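Local coordinates for protein carboxylesterase (PDB 3WJ2) that hydrolyses carboxylic esters as an alpha/beta-hydrolase-fold carboxylesterase from the archaeon Ferroplasma acidiphilum, at residues Ala118-Phe123 against Asn215-Lys219; Leu32-Asp37 against Leu88-Thr94. One frame throughout, in Å; residues are numbered along the deposited sequence.

Contact 1. Residues Ala118-Phe123 against Asn215-Lys219; sequences APEHKF and NMYSK
The loop 118-123 runs past the C-terminal end of helix 207-217, with P119 CA 4.9 Å from M216 CA, and it is tied there by a backbone bond of 2.8 Å from F123 N to Y217 O. The cis peptide between A118 and P119 lies where the loop meets the helix end: A118 CB sits on M216 O and reaches the edge of the Y217 ring, while the P119 ring lies alongside the M216 side chain, its CB 3.9 Å from SD. K122 carries most of the polar contact. Its chain stays extended as it crosses the last helical turn, then bends at chi4 (-82°) to bring NZ between two carbonyls. NZ bonds M216 O at 2.8 Å, coming from above the carbonyl plane, and S218 O at 3.0 Å, tilted from that plane. The ammonium group therefore lies against the end of the helix where carbonyls point outward, so the helix dipole would favour its charge. A methionine in place of K122 would probably leave the M216 and S218 carbonyls without this shared donor. Beyond it, F123 CB lies over the face of the Y217 ring, 3.9 Å from its centroid. Its own ring, with CG anti to the backbone N (chi1 178°), turns an edge toward Y217 in an offset edge-to-face pair, planes 78° apart. F87 and F229 extend this aromatic cluster. The YRLAPE sequence, whose last three residues open this loop, belongs to the hormone-sensitive-lipase family of alpha/beta hydrolases, and helix 207-217 probably forms part of its cap.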
loop_
_atom_site.group_PDB
_atom_site.type_symbol
_atom_site.label_atom_id
_atom_site.label_comp_id
_atom_site.label_asym_id
_atom_site.label_seq_id
_atom_site.Cartn_x
_atom_site.Cartn_y
_atom_site.Cartn_z
ATOM N N ALA B 118 -14.365 -14.963 27.362
ATOM C CA ALA B 118 -13.325 -14.451 28.246
ATOM C C ALA B 118 -13.798 -13.125 28.840
ATOM O O ALA B 118 -14.744 -12.482 28.297
ATOM C CB ALA B 118 -12.088 -14.162 27.376
ATOM N N PRO B 119 -13.211 -12.746 30.010
ATOM C CA PRO B 119 -12.098 -13.376 30.733
ATOM C C PRO B 119 -12.534 -14.449 31.702
ATOM O O PRO B 119 -11.636 -15.092 32.303
ATOM C CB PRO B 119 -11.500 -12.178 31.553
ATOM C CG PRO B 119 -12.772 -11.376 31.831
ATOM C CD PRO B 119 -13.593 -11.442 30.584
ATOM N N GLU B 120 -13.857 -14.677 31.818
ATOM C CA GLU B 120 -14.277 -15.709 32.736
ATOM C C GLU B 120 -13.718 -17.048 32.303
ATOM O O GLU B 120 -13.389 -17.890 33.143
ATOM C CB GLU B 120 -15.794 -15.746 32.899
ATOM C CG GLU B 120 -16.415 -14.451 33.457
ATOM C CD GLU B 120 -16.787 -13.386 32.392
ATOM O OE1 GLU B 120 -17.558 -12.456 32.741
ATOM O OE2 GLU B 120 -16.367 -13.495 31.219
ATOM N N HIS B 121 -13.592 -17.218 30.987
ATOM C CA HIS B 121 -13.108 -18.449 30.399
ATOM C C HIS B 121 -12.003 -18.030 29.400
ATOM O O HIS B 121 -12.304 -17.497 28.307
ATOM C CB HIS B 121 -14.197 -19.255 29.697
ATOM C CG HIS B 121 -15.327 -19.613 30.586
ATOM N ND1 HIS B 121 -15.301 -20.697 31.437
ATOM C CD2 HIS B 121 -16.514 -19.001 30.764
ATOM C CE1 HIS B 121 -16.431 -20.701 32.138
ATOM N NE2 HIS B 121 -17.173 -19.683 31.757
ATOM N N LYS B 122 -10.776 -18.223 29.806
ATOM C CA LYS B 122 -9.649 -17.807 28.978
ATOM C C LYS B 122 -9.242 -18.895 28.004
ATOM O O LYS B 122 -9.660 -20.095 28.129
ATOM C CB LYS B 122 -8.476 -17.423 29.909
ATOM C CG LYS B 122 -8.757 -16.007 30.459
ATOM C CD LYS B 122 -7.710 -15.584 31.406
ATOM C CE LYS B 122 -7.945 -14.208 31.864
ATOM N NZ LYS B 122 -7.471 -13.105 30.969
ATOM N N PHE B 123 -8.394 -18.512 27.046
ATOM C CA PHE B 123 -7.788 -19.520 26.174
ATOM C C PHE B 123 -7.176 -20.594 27.011
ATOM O O PHE B 123 -6.501 -20.311 28.055
ATOM C CB PHE B 123 -6.687 -18.853 25.314
ATOM C CG PHE B 123 -5.963 -19.808 24.414
ATOM C CD1 PHE B 123 -6.530 -20.240 23.232
ATOM C CD2 PHE B 123 -4.748 -20.398 24.847
ATOM C CE1 PHE B 123 -5.928 -21.132 22.369
ATOM C CE2 PHE B 123 -4.064 -21.337 23.972
ATOM C CZ PHE B 123 -4.626 -21.727 22.774
ATOM N N ASN B 215 -5.738 -9.285 25.751
ATOM C CA ASN B 215 -5.364 -9.502 27.137
ATOM C C ASN B 215 -6.485 -10.224 27.903
ATOM O O ASN B 215 -6.160 -10.964 28.844
ATOM C CB ASN B 215 -5.040 -8.177 27.829
ATOM C CG ASN B 215 -3.671 -7.582 27.392
ATOM O OD1 ASN B 215 -2.818 -8.252 26.806
ATOM N ND2 ASN B 215 -3.505 -6.295 27.642
ATOM N N MET B 216 -7.769 -9.985 27.579
ATOM C CA MET B 216 -8.813 -10.702 28.270
ATOM C C MET B 216 -8.837 -12.188 27.919
ATOM O O MET B 216 -9.161 -13.028 28.770
ATOM C CB MET B 216 -10.240 -10.149 28.028
ATOM C CG MET B 216 -10.518 -8.703 28.541
ATOM S SD MET B 216 -10.337 -8.650 30.356
ATOM C CE MET B 216 -10.411 -6.886 30.611
ATOM N N TYR B 217 -8.494 -12.521 26.686
ATOM C CA TYR B 217 -8.572 -13.917 26.230
ATOM C C TYR B 217 -7.330 -14.740 26.651
ATOM O O TYR B 217 -7.455 -15.909 27.009
ATOM C CB TYR B 217 -8.691 -13.929 24.692
ATOM C CG TYR B 217 -8.915 -15.287 24.010
ATOM C CD1 TYR B 217 -9.814 -16.240 24.534
ATOM C CD2 TYR B 217 -8.194 -15.584 22.831
ATOM C CE1 TYR B 217 -10.040 -17.521 23.838
ATOM C CE2 TYR B 217 -8.417 -16.874 22.179
ATOM C CZ TYR B 217 -9.245 -17.763 22.687
ATOM O OH TYR B 217 -9.420 -18.898 21.970
ATOM N N SER B 218 -6.166 -14.129 26.578
ATOM C CA SER B 218 -4.942 -14.901 26.885
ATOM C C SER B 218 -4.880 -15.082 28.381
ATOM O O SER B 218 -5.377 -14.206 29.147
ATOM C CB SER B 218 -3.707 -14.159 26.337
ATOM O OG SER B 218 -3.485 -12.897 27.065
ATOM N N LYS B 219 -4.335 -16.213 28.807
ATOM C CA LYS B 219 -3.970 -16.385 30.230
ATOM C C LYS B 219 -2.706 -15.571 30.577
ATOM O O LYS B 219 -2.621 -14.908 31.627
ATOM C CB LYS B 219 -3.721 -17.832 30.476
ATOM C CG LYS B 219 -4.934 -18.557 30.921
ATOM C CD LYS B 219 -4.485 -19.823 31.604
ATOM C CE LYS B 219 -5.673 -20.529 32.243
ATOM N NZ LYS B 219 -6.411 -19.731 33.293
#

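Contact 2. Residues Leu32-Asp37 against Leu88-Thr94; sequences LRNFLD and LFGNIET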
loop_
_atom_site.group_PDB
_atom_site.type_symbol
_atom_site.label_atom_id
_atom_site.label_comp_id
_atom_site.label_asym_id
_atom_site.label_seq_id
_atom_site.Cartn_x
_atom_site.Cartn_y
_atom_site.Cartn_z
ATOM N N LEU B 32 -19.164 -4.390 29.912
ATOM C CA LEU B 32 -19.011 -4.118 28.495
ATOM C C LEU B 32 -19.800 -5.100 27.636
ATOM O O LEU B 32 -20.388 -4.722 26.662
ATOM C CB LEU B 32 -17.531 -4.154 28.122
ATOM C CG LEU B 32 -17.178 -3.971 26.671
ATOM C CD1 LEU B 32 -17.482 -2.493 26.245
ATOM C CD2 LEU B 32 -15.723 -4.242 26.559
ATOM N N ARG B 33 -19.808 -6.359 28.021
ATOM C CA ARG B 33 -20.559 -7.392 27.317
ATOM C C ARG B 33 -22.037 -7.037 27.312
ATOM O O ARG B 33 -22.694 -7.098 26.313
ATOM C CB ARG B 33 -20.341 -8.726 28.033
ATOM C CG ARG B 33 -21.178 -9.935 27.462
ATOM C CD ARG B 33 -20.972 -11.188 28.248
ATOM N NE ARG B 33 -19.565 -11.590 28.139
ATOM C CZ ARG B 33 -18.750 -11.796 29.160
ATOM N NH1 ARG B 33 -19.179 -11.684 30.459
ATOM N NH2 ARG B 33 -17.458 -12.115 28.952
ATOM N N ASN B 34 -22.560 -6.698 28.497
ATOM C CA ASN B 34 -23.939 -6.271 28.573
ATOM C C ASN B 34 -24.216 -5.061 27.653
ATOM O O ASN B 34 -25.190 -5.065 26.901
ATOM C CB ASN B 34 -24.224 -5.890 30.034
ATOM C CG ASN B 34 -25.457 -5.011 30.167
ATOM O OD1 ASN B 34 -25.407 -3.740 30.202
ATOM N ND2 ASN B 34 -26.570 -5.670 30.143
ATOM N N PHE B 35 -23.356 -4.051 27.708
ATOM C CA PHE B 35 -23.551 -2.904 26.874
ATOM C C PHE B 35 -23.575 -3.267 25.407
ATOM O O PHE B 35 -24.446 -2.894 24.681
ATOM C CB PHE B 35 -22.478 -1.853 27.141
ATOM C CG PHE B 35 -22.590 -0.659 26.237
ATOM C CD1 PHE B 35 -23.668 0.267 26.389
ATOM C CD2 PHE B 35 -21.633 -0.417 25.251
ATOM C CE1 PHE B 35 -23.767 1.358 25.564
ATOM C CE2 PHE B 35 -21.740 0.699 24.398
ATOM C CZ PHE B 35 -22.792 1.594 24.571
ATOM N N LEU B 36 -22.578 -4.026 24.966
ATOM C CA LEU B 36 -22.493 -4.252 23.559
ATOM C C LEU B 36 -23.577 -5.243 23.084
ATOM O O LEU B 36 -24.158 -5.029 21.973
ATOM C CB LEU B 36 -21.069 -4.743 23.216
ATOM C CG LEU B 36 -19.941 -3.726 23.482
ATOM C CD1 LEU B 36 -18.559 -4.495 23.278
ATOM C CD2 LEU B 36 -20.070 -2.557 22.490
ATOM N N ASP B 37 -23.915 -6.267 23.890
ATOM C CA ASP B 37 -24.897 -7.224 23.391
ATOM C C ASP B 37 -26.306 -6.573 23.398
ATOM O O ASP B 37 -27.058 -6.764 22.460
ATOM C CB ASP B 37 -24.977 -8.499 24.219
ATOM C CG ASP B 37 -23.713 -9.409 24.085
ATOM O OD1 ASP B 37 -22.968 -9.146 23.128
ATOM O OD2 ASP B 37 -23.585 -10.290 24.997
ATOM N N LEU B 88 -15.109 -11.988 23.791
ATOM C CA LEU B 88 -15.618 -11.414 25.063
ATOM C C LEU B 88 -17.121 -11.270 25.007
ATOM O O LEU B 88 -17.765 -11.455 26.067
ATOM C CB LEU B 88 -14.918 -10.069 25.363
ATOM C CG LEU B 88 -15.144 -9.460 26.758
ATOM C CD1 LEU B 88 -13.890 -8.687 27.088
ATOM C CD2 LEU B 88 -16.332 -8.554 26.461
ATOM N N PHE B 89 -17.642 -10.884 23.863
ATOM C CA PHE B 89 -19.082 -10.637 23.718
ATOM C C PHE B 89 -19.679 -11.361 22.545
ATOM O O PHE B 89 -19.036 -12.155 21.828
ATOM C CB PHE B 89 -19.385 -9.084 23.765
ATOM C CG PHE B 89 -18.926 -8.335 22.547
ATOM C CD1 PHE B 89 -19.832 -7.996 21.537
ATOM C CD2 PHE B 89 -17.628 -7.923 22.424
ATOM C CE1 PHE B 89 -19.446 -7.256 20.372
ATOM C CE2 PHE B 89 -17.198 -7.235 21.301
ATOM C CZ PHE B 89 -18.065 -6.918 20.252
ATOM N N GLY B 90 -20.933 -11.069 22.239
ATOM C CA GLY B 90 -21.742 -11.720 21.225
ATOM C C GLY B 90 -22.371 -13.018 21.768
ATOM O O GLY B 90 -21.842 -13.617 22.692
ATOM N N ASN B 91 -23.459 -13.439 21.133
ATOM C CA ASN B 91 -24.169 -14.671 21.497
ATOM C C ASN B 91 -25.167 -15.007 20.398
ATOM O O ASN B 91 -25.246 -14.377 19.328
ATOM C CB ASN B 91 -24.822 -14.531 22.915
ATOM C CG ASN B 91 -25.827 -13.422 22.969
ATOM O OD1 ASN B 91 -26.650 -13.238 22.072
ATOM N ND2 ASN B 91 -25.741 -12.643 24.043
ATOM N N ILE B 92 -25.865 -16.128 20.583
ATOM C CA ILE B 92 -26.768 -16.566 19.606
ATOM C C ILE B 92 -27.829 -15.493 19.275
ATOM O O ILE B 92 -28.179 -15.304 18.137
ATOM C CB ILE B 92 -27.421 -17.900 20.071
ATOM C CG1 ILE B 92 -26.474 -19.047 19.780
ATOM C CG2 ILE B 92 -28.667 -18.142 19.269
ATOM C CD1 ILE B 92 -26.808 -20.373 20.498
ATOM N N GLU B 93 -28.347 -14.834 20.302
ATOM C CA GLU B 93 -29.369 -13.852 20.048
ATOM C C GLU B 93 -28.833 -12.666 19.302
ATOM O O GLU B 93 -29.541 -12.248 18.359
ATOM C CB GLU B 93 -30.073 -13.349 21.345
ATOM C CG GLU B 93 -30.773 -14.514 22.140
ATOM C CD GLU B 93 -31.792 -15.348 21.358
ATOM O OE1 GLU B 93 -32.343 -14.928 20.326
ATOM O OE2 GLU B 93 -31.980 -16.521 21.770
ATOM N N THR B 94 -27.592 -12.210 19.602
ATOM C CA THR B 94 -27.170 -11.000 18.889
ATOM C C THR B 94 -26.828 -11.339 17.405
ATOM O O THR B 94 -26.830 -10.454 16.530
ATOM C CB THR B 94 -26.032 -10.279 19.516
ATOM O OG1 THR B 94 -24.828 -11.105 19.482
ATOM C CG2 THR B 94 -26.258 -9.978 20.987
HETATM O O HOH W 1 -22.015 -12.322 25.157
#
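Just beyond the HGGG sequence, the oxyanion-hole motif of hormone-sensitive-lipase-type esterases, and with F87 between, the loop 88-94 is gripped by R33 and D37 of helix 29-43. R33 takes L88 O side-on with two nitrogens, NE at 2.7 Å and NH2 at 3.0 Å. The oxygen lies at the edge of the guanidinium, close to its plane; NE meets it nearly in line with the carbonyl, NH2 on a lone pair. The arginine chain runs straight to chi3 (-63°) and bends there, which turns NE and NH2 to the same oxygen.

One helical turn on, the buried carboxylate of D37 accepts G90 N at OD1 (2.9 Å), on the syn side. A water hydrogen-bonded to D37 OD2 at 2.6 Å also donates to G90 O, so the N and, through the water, the O of G90 are both held by the one carboxylate. In the alpha/beta-hydrolase fold this loop links strand 78-82 to helix 96-106, and N91 forms an Asx motif in it: N91 OD1 accepts T94 N at 2.8 Å, and T94 OG1 accepts N91 N in return. T94 CG2 packs against D37 CB at 3.8 Å. Between the two polar grips, L36 CD1 stands over the centre of the F89 ring, 3.6 Å from the centroid and 12° off its normal, while D37 OD1 lies at the ring's edge. L32 CD2 makes a looser apolar contact with L88 CD2, and Y212 of helix 207-217 covers both leucines.

In the fold
Both contacts are partly buried, but the centre of contact 2 is about 14 Å from the centre of the chain, that of contact 1 about 17 Å, and none of contact 2's touching residues is exposed; contact 1 has two that are. They hold different elements: in contact 1 a loop closes on a helix's C-terminal end, with a lysine serving carbonyls, whereas in contact 2 the middle of a helix reaches a loop with an arginine, an aspartate and a water. They nevertheless adjoin. R33 NH2 forms a salt bridge to E120 OE2 at 2.9 Å, and M216 CG packs on L88 CD1 at 3.7 Å, so helices 29-43 and 207-217 meet the same pair of loops.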